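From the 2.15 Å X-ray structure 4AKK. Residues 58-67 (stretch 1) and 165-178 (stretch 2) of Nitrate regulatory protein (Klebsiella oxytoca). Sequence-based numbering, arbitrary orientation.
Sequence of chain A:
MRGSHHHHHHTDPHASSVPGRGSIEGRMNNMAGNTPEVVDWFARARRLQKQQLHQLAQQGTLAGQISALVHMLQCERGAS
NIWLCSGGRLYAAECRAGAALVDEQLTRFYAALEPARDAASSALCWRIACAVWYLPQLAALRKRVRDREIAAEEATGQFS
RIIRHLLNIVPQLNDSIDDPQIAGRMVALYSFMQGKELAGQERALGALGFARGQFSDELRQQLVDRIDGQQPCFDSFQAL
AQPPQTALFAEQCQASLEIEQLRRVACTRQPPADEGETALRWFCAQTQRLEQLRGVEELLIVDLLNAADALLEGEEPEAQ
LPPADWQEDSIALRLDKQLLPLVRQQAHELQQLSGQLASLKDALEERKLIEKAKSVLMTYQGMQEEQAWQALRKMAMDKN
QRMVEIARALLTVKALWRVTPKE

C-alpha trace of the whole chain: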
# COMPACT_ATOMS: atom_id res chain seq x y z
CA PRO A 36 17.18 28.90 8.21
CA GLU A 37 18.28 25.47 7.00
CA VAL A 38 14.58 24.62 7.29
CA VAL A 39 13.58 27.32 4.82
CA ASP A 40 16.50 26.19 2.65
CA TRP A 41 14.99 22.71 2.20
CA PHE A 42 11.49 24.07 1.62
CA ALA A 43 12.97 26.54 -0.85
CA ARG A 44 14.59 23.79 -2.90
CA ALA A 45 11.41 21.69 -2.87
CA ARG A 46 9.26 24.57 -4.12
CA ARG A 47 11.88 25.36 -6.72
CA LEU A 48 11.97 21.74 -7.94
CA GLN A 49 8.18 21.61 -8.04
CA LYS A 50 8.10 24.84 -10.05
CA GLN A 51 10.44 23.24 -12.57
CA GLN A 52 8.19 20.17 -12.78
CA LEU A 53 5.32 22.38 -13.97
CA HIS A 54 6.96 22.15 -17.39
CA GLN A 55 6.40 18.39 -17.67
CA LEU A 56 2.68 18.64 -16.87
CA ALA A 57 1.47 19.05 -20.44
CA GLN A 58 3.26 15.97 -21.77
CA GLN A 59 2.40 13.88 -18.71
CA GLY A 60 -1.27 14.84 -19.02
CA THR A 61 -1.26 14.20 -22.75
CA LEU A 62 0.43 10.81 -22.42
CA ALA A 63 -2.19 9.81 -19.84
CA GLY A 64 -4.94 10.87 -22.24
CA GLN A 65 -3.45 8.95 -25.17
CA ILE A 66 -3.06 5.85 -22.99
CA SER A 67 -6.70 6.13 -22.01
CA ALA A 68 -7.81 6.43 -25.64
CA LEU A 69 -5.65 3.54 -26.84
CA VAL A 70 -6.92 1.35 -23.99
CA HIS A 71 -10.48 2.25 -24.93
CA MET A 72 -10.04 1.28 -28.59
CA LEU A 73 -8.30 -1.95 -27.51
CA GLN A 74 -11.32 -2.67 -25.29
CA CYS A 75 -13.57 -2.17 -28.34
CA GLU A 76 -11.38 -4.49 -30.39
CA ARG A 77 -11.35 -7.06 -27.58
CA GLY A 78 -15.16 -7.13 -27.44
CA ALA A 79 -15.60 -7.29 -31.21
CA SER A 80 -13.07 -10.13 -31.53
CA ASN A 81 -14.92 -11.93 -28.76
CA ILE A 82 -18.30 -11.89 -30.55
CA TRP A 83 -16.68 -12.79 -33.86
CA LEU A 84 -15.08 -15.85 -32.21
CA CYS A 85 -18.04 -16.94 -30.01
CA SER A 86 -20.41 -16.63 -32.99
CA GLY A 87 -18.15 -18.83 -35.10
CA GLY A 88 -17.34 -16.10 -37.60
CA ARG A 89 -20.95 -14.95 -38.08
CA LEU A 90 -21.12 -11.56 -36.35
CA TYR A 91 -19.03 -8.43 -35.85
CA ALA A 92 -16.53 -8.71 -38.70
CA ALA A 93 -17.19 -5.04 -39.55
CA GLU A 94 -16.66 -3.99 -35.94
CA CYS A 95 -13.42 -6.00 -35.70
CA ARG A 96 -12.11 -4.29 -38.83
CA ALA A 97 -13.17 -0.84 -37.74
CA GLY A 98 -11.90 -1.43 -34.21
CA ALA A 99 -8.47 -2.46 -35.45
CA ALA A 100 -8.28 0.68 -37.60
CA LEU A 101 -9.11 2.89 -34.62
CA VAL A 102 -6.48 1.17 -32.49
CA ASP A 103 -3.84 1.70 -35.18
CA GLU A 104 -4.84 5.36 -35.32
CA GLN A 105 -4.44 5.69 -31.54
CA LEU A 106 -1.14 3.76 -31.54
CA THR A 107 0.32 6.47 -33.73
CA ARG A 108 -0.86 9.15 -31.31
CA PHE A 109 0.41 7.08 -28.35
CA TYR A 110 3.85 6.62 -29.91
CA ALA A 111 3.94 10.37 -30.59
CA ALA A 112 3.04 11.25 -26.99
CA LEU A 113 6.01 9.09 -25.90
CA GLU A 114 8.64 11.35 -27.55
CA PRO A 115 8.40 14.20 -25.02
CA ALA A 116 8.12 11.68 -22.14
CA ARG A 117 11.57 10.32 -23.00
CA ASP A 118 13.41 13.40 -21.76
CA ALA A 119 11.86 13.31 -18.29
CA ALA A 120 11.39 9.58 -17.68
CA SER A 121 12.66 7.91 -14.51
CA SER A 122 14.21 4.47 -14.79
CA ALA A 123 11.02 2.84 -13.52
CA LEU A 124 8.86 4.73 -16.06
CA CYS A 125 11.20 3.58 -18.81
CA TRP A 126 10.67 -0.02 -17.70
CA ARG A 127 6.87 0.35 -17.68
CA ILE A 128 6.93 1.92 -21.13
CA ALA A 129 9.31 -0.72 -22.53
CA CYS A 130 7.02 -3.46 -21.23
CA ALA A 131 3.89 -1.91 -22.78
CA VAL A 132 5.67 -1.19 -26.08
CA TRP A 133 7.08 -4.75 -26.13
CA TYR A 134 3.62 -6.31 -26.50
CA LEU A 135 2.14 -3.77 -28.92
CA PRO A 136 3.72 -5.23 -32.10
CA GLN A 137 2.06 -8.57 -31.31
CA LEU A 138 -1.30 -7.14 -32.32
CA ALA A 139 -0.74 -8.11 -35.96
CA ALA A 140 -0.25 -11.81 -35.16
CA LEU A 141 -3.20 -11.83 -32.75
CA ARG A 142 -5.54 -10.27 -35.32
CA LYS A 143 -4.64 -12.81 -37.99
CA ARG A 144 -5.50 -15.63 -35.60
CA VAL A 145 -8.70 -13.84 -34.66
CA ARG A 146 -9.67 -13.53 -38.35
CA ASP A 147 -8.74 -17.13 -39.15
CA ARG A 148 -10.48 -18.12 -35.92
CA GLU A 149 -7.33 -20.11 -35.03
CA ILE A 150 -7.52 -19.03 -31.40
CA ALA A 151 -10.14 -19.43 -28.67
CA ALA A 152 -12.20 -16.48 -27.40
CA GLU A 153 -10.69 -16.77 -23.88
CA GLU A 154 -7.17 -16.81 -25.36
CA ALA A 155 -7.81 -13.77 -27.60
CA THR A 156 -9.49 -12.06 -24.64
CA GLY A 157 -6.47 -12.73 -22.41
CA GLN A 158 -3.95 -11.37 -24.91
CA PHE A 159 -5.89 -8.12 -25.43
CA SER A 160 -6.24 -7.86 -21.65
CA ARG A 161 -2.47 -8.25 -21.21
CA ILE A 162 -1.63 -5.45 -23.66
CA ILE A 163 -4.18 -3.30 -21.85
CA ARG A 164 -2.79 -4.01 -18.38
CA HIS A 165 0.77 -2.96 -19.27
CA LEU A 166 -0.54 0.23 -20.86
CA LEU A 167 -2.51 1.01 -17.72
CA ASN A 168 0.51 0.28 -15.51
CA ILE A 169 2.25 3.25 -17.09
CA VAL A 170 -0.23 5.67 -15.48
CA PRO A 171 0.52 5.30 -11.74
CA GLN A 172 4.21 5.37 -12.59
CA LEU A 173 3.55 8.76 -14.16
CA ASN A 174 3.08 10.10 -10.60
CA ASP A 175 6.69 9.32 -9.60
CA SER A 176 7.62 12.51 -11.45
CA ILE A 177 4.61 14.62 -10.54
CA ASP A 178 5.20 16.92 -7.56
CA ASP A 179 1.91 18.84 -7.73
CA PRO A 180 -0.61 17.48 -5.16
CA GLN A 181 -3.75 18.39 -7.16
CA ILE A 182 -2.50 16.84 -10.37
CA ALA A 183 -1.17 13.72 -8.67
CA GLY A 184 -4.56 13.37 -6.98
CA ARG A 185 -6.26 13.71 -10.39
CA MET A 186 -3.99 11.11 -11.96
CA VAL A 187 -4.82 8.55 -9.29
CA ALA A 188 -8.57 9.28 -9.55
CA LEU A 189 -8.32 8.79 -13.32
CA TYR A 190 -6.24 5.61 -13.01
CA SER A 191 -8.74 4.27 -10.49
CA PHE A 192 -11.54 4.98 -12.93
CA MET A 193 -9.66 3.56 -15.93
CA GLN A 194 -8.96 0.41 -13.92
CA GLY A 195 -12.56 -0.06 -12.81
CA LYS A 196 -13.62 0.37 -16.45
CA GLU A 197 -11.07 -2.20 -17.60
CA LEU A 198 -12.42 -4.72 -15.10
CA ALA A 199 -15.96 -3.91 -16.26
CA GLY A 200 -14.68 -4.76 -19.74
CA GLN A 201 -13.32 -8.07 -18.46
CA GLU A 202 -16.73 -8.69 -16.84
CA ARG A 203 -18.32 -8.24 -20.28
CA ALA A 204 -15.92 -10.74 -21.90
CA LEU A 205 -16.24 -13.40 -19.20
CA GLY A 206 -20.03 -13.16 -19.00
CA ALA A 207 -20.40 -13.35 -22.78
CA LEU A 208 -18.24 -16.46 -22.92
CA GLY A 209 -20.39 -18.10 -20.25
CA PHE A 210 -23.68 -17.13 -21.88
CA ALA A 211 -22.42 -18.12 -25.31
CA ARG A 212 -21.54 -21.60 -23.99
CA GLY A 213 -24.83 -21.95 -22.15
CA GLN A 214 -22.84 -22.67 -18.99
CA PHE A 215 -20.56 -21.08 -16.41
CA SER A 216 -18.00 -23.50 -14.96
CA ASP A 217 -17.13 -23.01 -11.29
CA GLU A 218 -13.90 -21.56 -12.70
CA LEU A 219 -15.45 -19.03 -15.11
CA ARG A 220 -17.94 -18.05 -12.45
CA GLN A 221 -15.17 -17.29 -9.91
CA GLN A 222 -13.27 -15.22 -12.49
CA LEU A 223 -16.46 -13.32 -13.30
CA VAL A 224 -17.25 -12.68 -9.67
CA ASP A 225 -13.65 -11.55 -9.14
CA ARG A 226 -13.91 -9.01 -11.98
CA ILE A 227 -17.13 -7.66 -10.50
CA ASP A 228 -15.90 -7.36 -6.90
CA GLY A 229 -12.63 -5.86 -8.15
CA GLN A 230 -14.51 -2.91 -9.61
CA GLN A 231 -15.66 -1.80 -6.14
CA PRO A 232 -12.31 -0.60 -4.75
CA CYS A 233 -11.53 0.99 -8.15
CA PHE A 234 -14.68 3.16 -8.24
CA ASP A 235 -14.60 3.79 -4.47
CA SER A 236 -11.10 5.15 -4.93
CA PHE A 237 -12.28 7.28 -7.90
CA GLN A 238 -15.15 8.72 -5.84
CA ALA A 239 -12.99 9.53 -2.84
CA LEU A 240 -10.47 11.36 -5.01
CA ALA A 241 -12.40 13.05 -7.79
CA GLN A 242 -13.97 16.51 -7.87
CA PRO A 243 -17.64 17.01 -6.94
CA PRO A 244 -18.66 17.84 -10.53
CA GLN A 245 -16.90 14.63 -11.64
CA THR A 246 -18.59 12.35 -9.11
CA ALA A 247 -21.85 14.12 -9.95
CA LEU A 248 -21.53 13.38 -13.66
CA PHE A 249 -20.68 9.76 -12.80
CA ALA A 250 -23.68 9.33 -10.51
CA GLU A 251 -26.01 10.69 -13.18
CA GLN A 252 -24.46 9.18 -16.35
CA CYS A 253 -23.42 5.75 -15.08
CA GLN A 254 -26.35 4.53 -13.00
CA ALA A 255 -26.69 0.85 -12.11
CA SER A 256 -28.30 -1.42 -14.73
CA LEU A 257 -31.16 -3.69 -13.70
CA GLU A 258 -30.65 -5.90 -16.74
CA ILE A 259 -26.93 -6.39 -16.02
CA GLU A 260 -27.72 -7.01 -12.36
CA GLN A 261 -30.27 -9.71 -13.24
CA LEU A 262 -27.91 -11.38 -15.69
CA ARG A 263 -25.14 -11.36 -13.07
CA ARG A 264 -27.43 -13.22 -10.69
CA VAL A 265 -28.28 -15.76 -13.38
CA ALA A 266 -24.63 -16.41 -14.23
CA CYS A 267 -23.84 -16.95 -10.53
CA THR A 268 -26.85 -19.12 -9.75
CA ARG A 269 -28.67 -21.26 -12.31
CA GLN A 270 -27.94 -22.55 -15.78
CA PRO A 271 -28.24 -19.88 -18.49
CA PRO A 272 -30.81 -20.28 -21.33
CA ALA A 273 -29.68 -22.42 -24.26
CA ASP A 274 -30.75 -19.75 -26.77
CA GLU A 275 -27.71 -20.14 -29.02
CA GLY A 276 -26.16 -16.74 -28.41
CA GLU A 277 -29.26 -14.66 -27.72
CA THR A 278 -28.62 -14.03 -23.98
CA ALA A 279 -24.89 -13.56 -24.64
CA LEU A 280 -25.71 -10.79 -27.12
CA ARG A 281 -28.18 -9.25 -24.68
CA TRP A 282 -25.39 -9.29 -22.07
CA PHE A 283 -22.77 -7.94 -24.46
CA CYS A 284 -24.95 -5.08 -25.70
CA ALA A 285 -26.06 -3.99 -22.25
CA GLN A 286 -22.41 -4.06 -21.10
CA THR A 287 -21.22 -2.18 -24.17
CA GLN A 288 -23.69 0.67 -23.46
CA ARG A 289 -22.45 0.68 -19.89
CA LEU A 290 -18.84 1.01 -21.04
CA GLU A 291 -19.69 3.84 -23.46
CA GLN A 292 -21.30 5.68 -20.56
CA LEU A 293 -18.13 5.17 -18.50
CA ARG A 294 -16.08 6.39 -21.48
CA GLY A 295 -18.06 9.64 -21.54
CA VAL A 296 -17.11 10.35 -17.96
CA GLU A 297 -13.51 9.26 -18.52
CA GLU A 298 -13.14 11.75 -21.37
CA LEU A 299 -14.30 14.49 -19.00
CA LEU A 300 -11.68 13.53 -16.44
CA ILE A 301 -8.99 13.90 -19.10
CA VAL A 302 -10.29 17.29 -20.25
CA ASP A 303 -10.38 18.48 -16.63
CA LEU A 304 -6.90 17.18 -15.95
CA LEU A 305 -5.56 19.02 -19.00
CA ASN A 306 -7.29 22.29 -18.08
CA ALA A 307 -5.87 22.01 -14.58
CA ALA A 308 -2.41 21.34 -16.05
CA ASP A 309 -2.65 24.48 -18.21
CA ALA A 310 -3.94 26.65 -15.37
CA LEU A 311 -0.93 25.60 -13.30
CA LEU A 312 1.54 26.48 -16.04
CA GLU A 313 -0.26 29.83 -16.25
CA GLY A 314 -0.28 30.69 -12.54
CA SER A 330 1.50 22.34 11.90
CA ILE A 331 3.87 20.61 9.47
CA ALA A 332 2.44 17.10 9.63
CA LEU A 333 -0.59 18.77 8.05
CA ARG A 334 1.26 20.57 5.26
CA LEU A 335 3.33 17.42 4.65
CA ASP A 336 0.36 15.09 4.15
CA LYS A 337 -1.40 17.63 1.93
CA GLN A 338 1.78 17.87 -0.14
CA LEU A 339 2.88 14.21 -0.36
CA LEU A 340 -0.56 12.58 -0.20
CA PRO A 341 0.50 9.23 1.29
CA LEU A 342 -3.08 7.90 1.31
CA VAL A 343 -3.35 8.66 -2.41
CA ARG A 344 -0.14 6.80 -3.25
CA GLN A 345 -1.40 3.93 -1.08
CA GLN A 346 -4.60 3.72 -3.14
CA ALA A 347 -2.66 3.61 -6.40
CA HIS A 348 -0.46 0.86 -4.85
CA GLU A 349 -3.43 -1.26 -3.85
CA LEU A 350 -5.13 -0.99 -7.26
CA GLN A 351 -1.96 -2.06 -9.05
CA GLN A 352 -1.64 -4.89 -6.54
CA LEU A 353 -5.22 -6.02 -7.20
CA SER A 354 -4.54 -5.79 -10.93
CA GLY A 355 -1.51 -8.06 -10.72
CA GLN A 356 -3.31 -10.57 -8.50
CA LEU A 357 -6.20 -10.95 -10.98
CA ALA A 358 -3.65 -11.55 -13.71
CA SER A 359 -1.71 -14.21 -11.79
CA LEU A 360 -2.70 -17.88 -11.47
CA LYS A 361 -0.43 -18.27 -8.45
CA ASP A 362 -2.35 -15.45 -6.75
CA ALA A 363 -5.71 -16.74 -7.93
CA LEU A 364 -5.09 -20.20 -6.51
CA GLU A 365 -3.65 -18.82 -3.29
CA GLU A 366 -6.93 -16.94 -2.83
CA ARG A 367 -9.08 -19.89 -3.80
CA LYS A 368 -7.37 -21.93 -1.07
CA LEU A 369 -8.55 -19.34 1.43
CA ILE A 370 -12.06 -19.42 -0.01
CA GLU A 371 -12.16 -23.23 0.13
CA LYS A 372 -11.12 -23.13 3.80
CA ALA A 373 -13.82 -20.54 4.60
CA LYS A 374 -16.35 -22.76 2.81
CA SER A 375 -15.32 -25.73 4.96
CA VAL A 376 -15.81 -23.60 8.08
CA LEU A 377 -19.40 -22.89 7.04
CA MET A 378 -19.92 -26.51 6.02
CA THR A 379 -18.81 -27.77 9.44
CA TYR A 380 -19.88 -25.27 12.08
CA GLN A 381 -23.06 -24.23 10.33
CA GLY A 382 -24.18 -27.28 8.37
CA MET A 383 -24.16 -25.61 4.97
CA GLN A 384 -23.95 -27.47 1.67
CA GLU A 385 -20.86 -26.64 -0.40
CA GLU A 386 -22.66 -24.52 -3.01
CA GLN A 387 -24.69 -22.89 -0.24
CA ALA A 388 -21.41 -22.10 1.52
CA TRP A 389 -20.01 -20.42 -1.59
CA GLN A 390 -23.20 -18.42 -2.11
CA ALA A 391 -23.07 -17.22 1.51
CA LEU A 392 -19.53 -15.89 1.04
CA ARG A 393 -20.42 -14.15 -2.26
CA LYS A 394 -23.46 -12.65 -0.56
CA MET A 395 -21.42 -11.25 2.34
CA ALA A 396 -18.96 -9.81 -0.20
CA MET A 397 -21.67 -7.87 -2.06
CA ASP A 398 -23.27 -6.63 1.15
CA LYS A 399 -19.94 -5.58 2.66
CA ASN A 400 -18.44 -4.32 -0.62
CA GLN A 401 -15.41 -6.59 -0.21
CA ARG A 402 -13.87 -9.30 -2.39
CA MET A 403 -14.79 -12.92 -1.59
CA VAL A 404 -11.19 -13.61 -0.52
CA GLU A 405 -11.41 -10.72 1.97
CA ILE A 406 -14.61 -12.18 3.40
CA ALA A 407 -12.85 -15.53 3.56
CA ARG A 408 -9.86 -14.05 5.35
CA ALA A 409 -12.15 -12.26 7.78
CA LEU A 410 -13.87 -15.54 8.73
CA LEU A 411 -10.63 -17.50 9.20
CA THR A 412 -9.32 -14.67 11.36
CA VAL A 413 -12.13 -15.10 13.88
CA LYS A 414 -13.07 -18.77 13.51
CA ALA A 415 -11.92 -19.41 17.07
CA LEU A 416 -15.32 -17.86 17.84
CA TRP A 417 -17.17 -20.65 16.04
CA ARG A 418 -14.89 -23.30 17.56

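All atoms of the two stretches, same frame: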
# COMPACT_ATOMS: atom_id res chain seq x y z
N GLN A 58 2.94 17.23 -21.12
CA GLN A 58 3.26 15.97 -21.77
C GLN A 58 2.79 14.79 -20.92
O GLN A 58 2.34 13.77 -21.44
CB GLN A 58 4.76 15.89 -22.11
CG GLN A 58 5.72 15.91 -20.91
CD GLN A 58 6.13 14.53 -20.44
OE1 GLN A 58 5.60 13.52 -20.90
NE2 GLN A 58 7.09 14.47 -19.51
N GLN A 59 2.88 14.93 -19.60
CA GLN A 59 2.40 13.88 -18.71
C GLN A 59 0.88 13.73 -18.85
O GLN A 59 0.37 12.62 -18.99
CB GLN A 59 2.79 14.18 -17.26
CG GLN A 59 4.29 14.18 -17.04
CD GLN A 59 4.68 14.82 -15.72
OE1 GLN A 59 3.92 15.60 -15.15
NE2 GLN A 59 5.86 14.48 -15.23
N GLY A 60 0.18 14.85 -18.86
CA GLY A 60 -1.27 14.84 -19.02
C GLY A 60 -1.69 14.29 -20.36
O GLY A 60 -2.68 13.55 -20.47
N THR A 61 -0.95 14.66 -21.40
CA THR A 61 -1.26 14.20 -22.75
C THR A 61 -1.04 12.70 -22.87
O THR A 61 -1.88 11.97 -23.40
CB THR A 61 -0.39 14.92 -23.81
OG1 THR A 61 -0.59 16.33 -23.71
CG2 THR A 61 -0.76 14.45 -25.21
N LEU A 62 0.11 12.23 -22.39
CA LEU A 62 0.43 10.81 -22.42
C LEU A 62 -0.66 10.00 -21.72
O LEU A 62 -1.11 8.98 -22.24
CB LEU A 62 1.79 10.54 -21.77
CG LEU A 62 2.18 9.06 -21.77
CD1 LEU A 62 2.14 8.48 -23.19
CD2 LEU A 62 3.56 8.86 -21.14
N ALA A 63 -1.11 10.47 -20.56
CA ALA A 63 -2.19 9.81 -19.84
C ALA A 63 -3.47 9.74 -20.69
O ALA A 63 -4.15 8.72 -20.71
CB ALA A 63 -2.46 10.51 -18.53
N GLY A 64 -3.78 10.83 -21.38
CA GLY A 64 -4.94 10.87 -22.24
C GLY A 64 -4.86 9.94 -23.43
O GLY A 64 -5.84 9.30 -23.79
N GLN A 65 -3.68 9.87 -24.06
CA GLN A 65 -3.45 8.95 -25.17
C GLN A 65 -3.47 7.49 -24.73
O GLN A 65 -3.90 6.61 -25.48
CB GLN A 65 -2.15 9.28 -25.90
CG GLN A 65 -2.18 10.63 -26.62
CD GLN A 65 -3.42 10.79 -27.52
OE1 GLN A 65 -3.74 9.75 -28.26
NE2 GLN A 65 -4.07 11.83 -27.52
N ILE A 66 -3.01 7.22 -23.52
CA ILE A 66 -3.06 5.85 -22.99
C ILE A 66 -4.51 5.45 -22.81
O ILE A 66 -4.93 4.38 -23.24
CB ILE A 66 -2.29 5.72 -21.66
CG1 ILE A 66 -0.78 5.70 -21.93
CG2 ILE A 66 -2.74 4.46 -20.90
CD1 ILE A 66 0.06 6.03 -20.74
N SER A 67 -5.28 6.35 -22.21
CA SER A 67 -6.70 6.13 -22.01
C SER A 67 -7.44 5.82 -23.31
O SER A 67 -8.28 4.92 -23.36
CB SER A 67 -7.34 7.35 -21.36
OG SER A 67 -8.74 7.19 -21.27
N HIS A 165 -0.54 -3.62 -19.23
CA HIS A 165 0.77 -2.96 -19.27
C HIS A 165 0.68 -1.50 -19.67
O HIS A 165 1.49 -0.68 -19.25
CB HIS A 165 1.73 -3.71 -20.18
CG HIS A 165 2.08 -5.07 -19.67
ND1 HIS A 165 2.56 -5.47 -18.47
CD2 HIS A 165 1.89 -6.22 -20.41
CE1 HIS A 165 2.67 -6.84 -18.51
NE2 HIS A 165 2.26 -7.27 -19.69
N LEU A 166 -0.32 -1.16 -20.48
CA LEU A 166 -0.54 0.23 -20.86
C LEU A 166 -1.00 1.00 -19.65
O LEU A 166 -0.49 2.07 -19.35
CB LEU A 166 -1.57 0.34 -21.99
CG LEU A 166 -1.02 -0.04 -23.37
CD1 LEU A 166 -2.16 -0.18 -24.37
CD2 LEU A 166 0.00 1.01 -23.82
N LEU A 167 -1.97 0.43 -18.94
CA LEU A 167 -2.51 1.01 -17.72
C LEU A 167 -1.47 1.18 -16.61
O LEU A 167 -1.52 2.15 -15.87
CB LEU A 167 -3.68 0.17 -17.19
CG LEU A 167 -4.98 0.23 -17.99
CD1 LEU A 167 -6.07 -0.58 -17.31
CD2 LEU A 167 -5.43 1.67 -18.18
N ASN A 168 -0.54 0.23 -16.51
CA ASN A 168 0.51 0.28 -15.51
C ASN A 168 1.46 1.45 -15.72
O ASN A 168 2.23 1.80 -14.83
CB ASN A 168 1.33 -1.03 -15.46
CG ASN A 168 0.53 -2.21 -14.92
OD1 ASN A 168 -0.52 -2.05 -14.32
ND2 ASN A 168 1.05 -3.42 -15.15
N ILE A 169 1.43 2.06 -16.90
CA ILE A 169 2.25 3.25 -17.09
C ILE A 169 1.73 4.40 -16.23
O ILE A 169 2.51 5.18 -15.71
CB ILE A 169 2.29 3.70 -18.56
CG1 ILE A 169 2.95 2.64 -19.44
CG2 ILE A 169 3.00 5.06 -18.66
CD1 ILE A 169 2.83 2.93 -20.93
N VAL A 170 0.41 4.49 -16.08
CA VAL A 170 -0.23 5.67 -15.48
C VAL A 170 0.19 6.01 -14.05
O VAL A 170 0.59 7.14 -13.78
CB VAL A 170 -1.76 5.59 -15.57
CG1 VAL A 170 -2.39 6.81 -14.90
CG2 VAL A 170 -2.20 5.51 -17.03
N PRO A 171 0.10 5.04 -13.12
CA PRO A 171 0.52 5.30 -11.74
C PRO A 171 2.00 5.65 -11.66
O PRO A 171 2.42 6.42 -10.80
CB PRO A 171 0.28 3.95 -11.03
CG PRO A 171 -0.66 3.19 -11.93
CD PRO A 171 -0.33 3.64 -13.32
N GLN A 172 2.78 5.08 -12.56
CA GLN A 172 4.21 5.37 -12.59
C GLN A 172 4.43 6.83 -12.99
O GLN A 172 5.42 7.45 -12.59
CB GLN A 172 4.92 4.46 -13.59
CG GLN A 172 6.40 4.37 -13.32
CD GLN A 172 6.67 3.62 -12.05
OE1 GLN A 172 6.15 2.53 -11.85
NE2 GLN A 172 7.49 4.21 -11.18
N LEU A 173 3.51 7.36 -13.78
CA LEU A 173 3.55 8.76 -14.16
C LEU A 173 3.63 9.70 -12.96
O LEU A 173 4.24 10.76 -13.05
CB LEU A 173 2.33 9.13 -15.02
CG LEU A 173 2.44 8.79 -16.51
CD1 LEU A 173 1.30 9.42 -17.28
CD2 LEU A 173 3.78 9.26 -17.05
N ASN A 174 3.02 9.31 -11.84
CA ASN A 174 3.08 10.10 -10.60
C ASN A 174 4.46 10.22 -9.93
O ASN A 174 4.69 11.14 -9.15
CB ASN A 174 2.06 9.59 -9.59
CG ASN A 174 0.74 10.33 -9.67
OD1 ASN A 174 0.64 11.35 -10.35
ND2 ASN A 174 -0.26 9.84 -8.95
N ASP A 175 5.37 9.29 -10.22
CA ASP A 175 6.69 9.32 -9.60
C ASP A 175 7.51 10.54 -10.05
O ASP A 175 8.62 10.78 -9.56
CB ASP A 175 7.47 8.00 -9.83
CG ASP A 175 8.09 7.90 -11.24
OD1 ASP A 175 8.18 8.93 -11.94
OD2 ASP A 175 8.49 6.78 -11.64
N SER A 176 6.96 11.30 -10.98
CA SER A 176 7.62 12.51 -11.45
C SER A 176 6.65 13.68 -11.46
O SER A 176 6.87 14.68 -12.16
CB SER A 176 8.23 12.30 -12.83
OG SER A 176 9.48 11.63 -12.73
N ILE A 177 5.58 13.55 -10.69
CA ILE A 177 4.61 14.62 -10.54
C ILE A 177 4.60 15.12 -9.09
O ILE A 177 4.15 14.42 -8.19
CB ILE A 177 3.20 14.17 -10.94
CG1 ILE A 177 3.18 13.76 -12.41
CG2 ILE A 177 2.19 15.27 -10.66
CD1 ILE A 177 1.80 13.51 -12.97
N ASP A 178 5.11 16.33 -8.89
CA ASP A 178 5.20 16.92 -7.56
C ASP A 178 3.89 17.60 -7.12
O ASP A 178 3.54 17.59 -5.94
CB ASP A 178 6.38 17.89 -7.47
CG ASP A 178 7.74 17.19 -7.58
OD1 ASP A 178 7.83 16.00 -7.19
OD2 ASP A 178 8.71 17.82 -8.06

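The contact between residues 58-67 and 165-178 is a near-antiparallel packing of helical segments, apolar along most of its length and closed at one end by a single side-chain-to-backbone hydrogen bond. It illustrates a general principle: aliphatic side chains fill the space between two helices, while a polar side chain at one end of the contact bonds to a backbone carbonyl of the partner.

Stretch 1 is regular helix throughout, with each amide from Leu62 to Ser67 bonded to the carbonyl four residues earlier. Stretch 2 is less uniform. It opens with residues 165-167 of a helix that begins earlier in the chain; a weakly bonded helix then covers roughly residues 169-173, and several of its backbone bonds span three residues instead of four, as from Val170 N to Leu167 O. The axis of this short helix runs at 164° to that of stretch 1, and the two approach to 10.4 Å. Because the two segments run in nearly opposite directions, the register reads in reverse: Gln59 lies beside Leu173, Ala63 beside Val170 and Ile66 beside Leu166. The closest of these pairings is at Ala63, whose CA is 6.3 Å from the CA of Val170; the alanine presents only a methyl group here.

Ile66 has the largest area covered by the other stretch. Its CD1 meets CG2 of Ile169 at 3.7 Å, and its CG2 lies 4.0 Å from CG2 of Val170 and 3.6 Å from the carbonyl O of Leu166. One branched side chain thus touches three residues on successive parts of the partner. Leu173 plays the matching role from stretch 2. Its CD2 packs against CD2 of Leu62 at 4.1 Å, whereas its CD1 sits 4.1 Å from CB of Ala63 and 3.7 Å from the carbonyl O of Gln59. These contacts have no directional bond; they rest on close fit and the exclusion of water.

Gln59 supplies the polar element. Extended with chi1 m and chi2 t, it reaches along stretch 2 so that its NE2 donates to the backbone O of Ser176 at 3.2 Å, with an N-H...O angle of 153°. The amide's OE1 meanwhile lies 3.4 Å from CG1 of Ile177, a van der Waals contact. The receiving segment has bonds of its own: Gln172 NE2 donates to Asp175 OD2 at 2.8 Å, and Ser176 OG donates to Asp175 OD1 at 3.1 Å. In all, the contact buries 457 Å², both sides summed.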